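Local coordinates for protein cephalosporin acylase (Bacillus halodurans, PDB 2NLZ) that probably acts as an acylase or gamma-glutamyltranspeptidase-like hydrolase of the N-terminal nucleophile class, its natural substrate not being established, at residues M443-N454 with L466-T474. The protein carries 1 engineered substitution. Numbering follows the deposited sequence.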
loop_
_atom_site.group_PDB
_atom_site.type_symbol
_atom_site.label_atom_id
_atom_site.label_comp_id
_atom_site.label_asym_id
_atom_site.label_seq_id
_atom_site.Cartn_x
_atom_site.Cartn_y
_atom_site.Cartn_z
ATOM N N MET D 443 15.334 -22.741 -2.125
ATOM C CA MET D 443 14.099 -22.128 -1.635
ATOM C C MET D 443 13.035 -23.207 -1.354
ATOM O O MET D 443 12.155 -23.030 -0.496
ATOM C CB MET D 443 13.576 -21.106 -2.661
ATOM C CG MET D 443 12.086 -20.729 -2.541
ATOM S SD MET D 443 11.787 -19.502 -1.265
ATOM C CE MET D 443 10.000 -19.530 -1.138
ATOM N N GLN D 444 13.146 -24.331 -2.064
ATOM C CA GLN D 444 12.060 -25.309 -2.148
ATOM C C GLN D 444 11.436 -25.752 -0.825
ATOM O O GLN D 444 10.225 -25.569 -0.631
ATOM C CB GLN D 444 12.422 -26.491 -3.069
ATOM C CG GLN D 444 12.523 -26.059 -4.539
ATOM C CD GLN D 444 12.272 -27.170 -5.533
ATOM O OE1 GLN D 444 12.984 -27.292 -6.528
ATOM N NE2 GLN D 444 11.256 -27.976 -5.280
ATOM N N PRO D 445 12.250 -26.280 0.109
ATOM C CA PRO D 445 11.644 -26.684 1.376
ATOM C C PRO D 445 11.032 -25.508 2.149
ATOM O O PRO D 445 9.985 -25.668 2.795
ATOM C CB PRO D 445 12.820 -27.280 2.150
ATOM C CG PRO D 445 13.845 -27.603 1.114
ATOM C CD PRO D 445 13.695 -26.549 0.087
ATOM N N GLN D 446 11.676 -24.341 2.056
ATOM C CA GLN D 446 11.201 -23.126 2.708
ATOM C C GLN D 446 9.847 -22.706 2.154
ATOM O O GLN D 446 8.952 -22.308 2.915
ATOM C CB GLN D 446 12.231 -22.011 2.571
ATOM C CG GLN D 446 13.654 -22.496 2.843
ATOM C CD GLN D 446 14.662 -21.365 2.997
ATOM O OE1 GLN D 446 14.455 -20.410 3.762
ATOM N NE2 GLN D 446 15.778 -21.481 2.275
ATOM N N GLY D 447 9.695 -22.836 0.835
ATOM C CA GLY D 447 8.413 -22.599 0.165
ATOM C C GLY D 447 7.344 -23.623 0.514
ATOM O O GLY D 447 6.159 -23.295 0.608
ATOM N N HIS D 448 7.772 -24.865 0.703
ATOM C CA HIS D 448 6.893 -25.924 1.182
ATOM C C HIS D 448 6.414 -25.620 2.609
ATOM O O HIS D 448 5.237 -25.803 2.929
ATOM C CB HIS D 448 7.612 -27.273 1.147
ATOM C CG HIS D 448 7.626 -27.920 -0.202
ATOM N ND1 HIS D 448 7.536 -29.283 -0.369
ATOM C CD2 HIS D 448 7.710 -27.395 -1.449
ATOM C CE1 HIS D 448 7.569 -29.572 -1.658
ATOM N NE2 HIS D 448 7.682 -28.445 -2.335
ATOM N N MET D 449 7.316 -25.145 3.464
ATOM C CA MET D 449 6.923 -24.828 4.832
ATOM C C MET D 449 5.936 -23.677 4.842
ATOM O O MET D 449 4.970 -23.694 5.609
ATOM C CB MET D 449 8.125 -24.487 5.718
ATOM C CG MET D 449 7.785 -24.558 7.205
ATOM S SD MET D 449 9.015 -24.015 8.430
ATOM C CE MET D 449 9.360 -22.408 7.800
ATOM N N GLN D 450 6.173 -22.688 3.979
ATOM C CA GLN D 450 5.306 -21.514 3.946
ATOM C C GLN D 450 3.906 -21.840 3.436
ATOM O O GLN D 450 2.942 -21.514 4.126
ATOM C CB GLN D 450 5.957 -20.328 3.228
ATOM C CG GLN D 450 7.085 -19.706 4.055
ATOM C CD GLN D 450 8.006 -18.802 3.242
ATOM O OE1 GLN D 450 7.659 -17.663 2.936
ATOM N NE2 GLN D 450 9.194 -19.294 2.919
ATOM N N VAL D 451 3.782 -22.531 2.292
ATOM C CA VAL D 451 2.439 -22.869 1.786
ATOM C C VAL D 451 1.691 -23.796 2.741
ATOM O O VAL D 451 0.471 -23.678 2.881
ATOM C CB VAL D 451 2.386 -23.445 0.326
ATOM C CG1 VAL D 451 3.106 -22.545 -0.658
ATOM C CG2 VAL D 451 2.933 -24.846 0.261
ATOM N N MET D 452 2.418 -24.694 3.412
ATOM C CA MET D 452 1.780 -25.616 4.358
ATOM C C MET D 452 1.210 -24.882 5.564
ATOM O O MET D 452 0.080 -25.147 5.993
ATOM C CB MET D 452 2.715 -26.762 4.786
ATOM C CG MET D 452 2.834 -27.917 3.766
ATOM S SD MET D 452 1.245 -28.620 3.264
ATOM C CE MET D 452 0.793 -27.663 1.813
ATOM N N MET D 453 1.976 -23.936 6.091
ATOM C CA MET D 453 1.493 -23.138 7.214
ATOM C C MET D 453 0.419 -22.138 6.786
ATOM O O MET D 453 -0.542 -21.907 7.517
ATOM C CB MET D 453 2.650 -22.443 7.900
ATOM C CG MET D 453 3.526 -23.402 8.622
ATOM S SD MET D 453 4.386 -22.544 9.918
ATOM C CE MET D 453 6.030 -22.777 9.344
ATOM N N ASN D 454 0.569 -21.571 5.591
ATOM C CA ASN D 454 -0.463 -20.711 5.012
ATOM C C ASN D 454 -1.780 -21.453 4.835
ATOM O O ASN D 454 -2.852 -20.874 4.965
ATOM C CB ASN D 454 -0.004 -20.140 3.667
ATOM C CG ASN D 454 1.143 -19.147 3.807
ATOM O OD1 ASN D 454 1.498 -18.731 4.909
ATOM N ND2 ASN D 454 1.745 -18.779 2.676
ATOM N N LEU D 466 -0.302 -18.662 -2.306
ATOM C CA LEU D 466 0.733 -18.357 -3.285
ATOM C C LEU D 466 1.026 -16.852 -3.401
ATOM O O LEU D 466 2.176 -16.463 -3.566
ATOM C CB LEU D 466 0.316 -18.921 -4.642
ATOM C CG LEU D 466 0.865 -20.271 -5.090
ATOM C CD1 LEU D 466 1.421 -21.072 -3.956
ATOM C CD2 LEU D 466 -0.220 -21.017 -5.783
ATOM N N ASP D 467 -0.017 -16.025 -3.325
ATOM C CA ASP D 467 0.112 -14.557 -3.335
ATOM C C ASP D 467 0.951 -14.016 -2.183
ATOM O O ASP D 467 1.672 -13.035 -2.363
ATOM C CB ASP D 467 -1.267 -13.888 -3.252
ATOM C CG ASP D 467 -2.105 -14.104 -4.495
ATOM O OD1 ASP D 467 -1.520 -14.324 -5.581
ATOM O OD2 ASP D 467 -3.351 -14.051 -4.379
ATOM N N ALA D 468 0.818 -14.653 -1.012
ATOM C CA ALA D 468 1.463 -14.243 0.239
ATOM C C ALA D 468 2.965 -13.975 0.088
ATOM O O ALA D 468 3.670 -14.739 -0.584
ATOM C CB ALA D 468 1.215 -15.284 1.316
ATOM N N PRO D 469 3.448 -12.873 0.700
ATOM C CA PRO D 469 4.860 -12.479 0.647
ATOM C C PRO D 469 5.748 -13.554 1.244
ATOM O O PRO D 469 5.322 -14.260 2.161
ATOM C CB PRO D 469 4.912 -11.215 1.506
ATOM C CG PRO D 469 3.665 -11.267 2.358
ATOM C CD PRO D 469 2.644 -11.923 1.492
ATOM N N ARG D 470 6.961 -13.677 0.721
ATOM C CA ARG D 470 7.813 -14.803 1.064
ATOM C C ARG D 470 9.145 -14.401 1.645
ATOM O O ARG D 470 9.707 -13.372 1.296
ATOM C CB ARG D 470 8.032 -15.705 -0.150
ATOM C CG ARG D 470 6.790 -16.497 -0.554
ATOM C CD ARG D 470 6.984 -17.169 -1.893
ATOM N NE ARG D 470 5.721 -17.585 -2.489
ATOM C CZ ARG D 470 5.553 -17.858 -3.784
ATOM N NH1 ARG D 470 6.577 -17.753 -4.627
ATOM N NH2 ARG D 470 4.353 -18.229 -4.241
ATOM N N TRP D 471 9.641 -15.233 2.549
ATOM C CA TRP D 471 10.987 -15.102 3.061
ATOM C C TRP D 471 11.796 -16.314 2.626
ATOM O O TRP D 471 11.222 -17.364 2.312
ATOM C CB TRP D 471 10.962 -15.019 4.587
ATOM C CG TRP D 471 10.235 -16.160 5.204
ATOM C CD1 TRP D 471 8.917 -16.190 5.578
ATOM C CD2 TRP D 471 10.771 -17.455 5.508
ATOM N NE1 TRP D 471 8.607 -17.423 6.095
ATOM C CE2 TRP D 471 9.727 -18.215 6.060
ATOM C CE3 TRP D 471 12.032 -18.040 5.364
ATOM C CZ2 TRP D 471 9.905 -19.533 6.465
ATOM C CZ3 TRP D 471 12.206 -19.357 5.763
ATOM C CH2 TRP D 471 11.152 -20.086 6.307
ATOM N N GLN D 472 13.122 -16.167 2.606
ATOM C CA GLN D 472 14.011 -17.319 2.465
ATOM C C GLN D 472 15.369 -17.129 3.120
ATOM O O GLN D 472 16.015 -16.102 2.938
ATOM C CB GLN D 472 14.162 -17.765 1.009
ATOM C CG GLN D 472 14.995 -16.892 0.107
ATOM C CD GLN D 472 15.319 -17.604 -1.187
ATOM O OE1 GLN D 472 15.767 -18.755 -1.181
ATOM N NE2 GLN D 472 15.082 -16.933 -2.307
ATOM N N TRP D 473 15.782 -18.132 3.893
ATOM C CA TRP D 473 17.088 -18.142 4.553
ATOM C C TRP D 473 18.188 -18.592 3.587
ATOM O O TRP D 473 17.992 -19.530 2.822
ATOM C CB TRP D 473 17.038 -19.073 5.767
ATOM C CG TRP D 473 18.366 -19.473 6.279
ATOM C CD1 TRP D 473 19.153 -18.772 7.129
ATOM C CD2 TRP D 473 19.071 -20.671 5.972
ATOM N NE1 TRP D 473 20.310 -19.458 7.382
ATOM C CE2 TRP D 473 20.286 -20.630 6.678
ATOM C CE3 TRP D 473 18.795 -21.774 5.163
ATOM C CZ2 TRP D 473 21.228 -21.653 6.603
ATOM C CZ3 TRP D 473 19.732 -22.792 5.090
ATOM C CH2 TRP D 473 20.935 -22.722 5.806
ATOM N N THR D 474 19.344 -17.930 3.635
ATOM C CA THR D 474 20.488 -18.309 2.789
ATOM C C THR D 474 21.717 -18.813 3.563
ATOM O O THR D 474 22.062 -19.991 3.463
ATOM C CB THR D 474 20.938 -17.161 1.845
ATOM O OG1 THR D 474 21.319 -16.011 2.619
ATOM C CG2 THR D 474 19.832 -16.791 0.862
#
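Gln446 and Gln450, one helical turn apart, each hydrogen-bond both the N and the O of one residue of strand 471-473. Gln446 OE1 accepts from Trp473 N at 2.6 Å, on a lone pair in the carbonyl plane. Its NE2 donates to Trp473 O at 3.0 Å, nearly straight at 169°, and also to Phe442 O. Gln450 makes the same pair with Trp471, but both bonds are tilted from the carbonyl planes: Trp471 N to OE1 at 3.2 Å, NE2 to Trp471 O at 2.9 Å. Gln450 NE2 also donates to Gln446 O, from above that carbonyl's plane.

The Gln450 amide stacks on one face of the Trp471 indole, the planes 9° apart and NE2 over the ring centre. Trp471 CG sits between the backbone N and carbonyl carbon (chi1 54°), which folds the ring over this amide. Met449 CE meets the ring edge near CZ2. Gln300 of helix 294-314 accepts a hydrogen bond from the indole NE1. With an alanine here, the Gln450 amide would probably lose the flat surface it packs against, and Gln300 would be left without this donor.

To the sides, Met443 SD is 3.7 Å from Gln472 CB. Farther along the helix Val451 CG1 lies 4.0 Å from Leu466 CD1.

Side-chain amides thus imitate a neighbouring strand. In this buried setting these bonds together occupy both amides and fix their rotation.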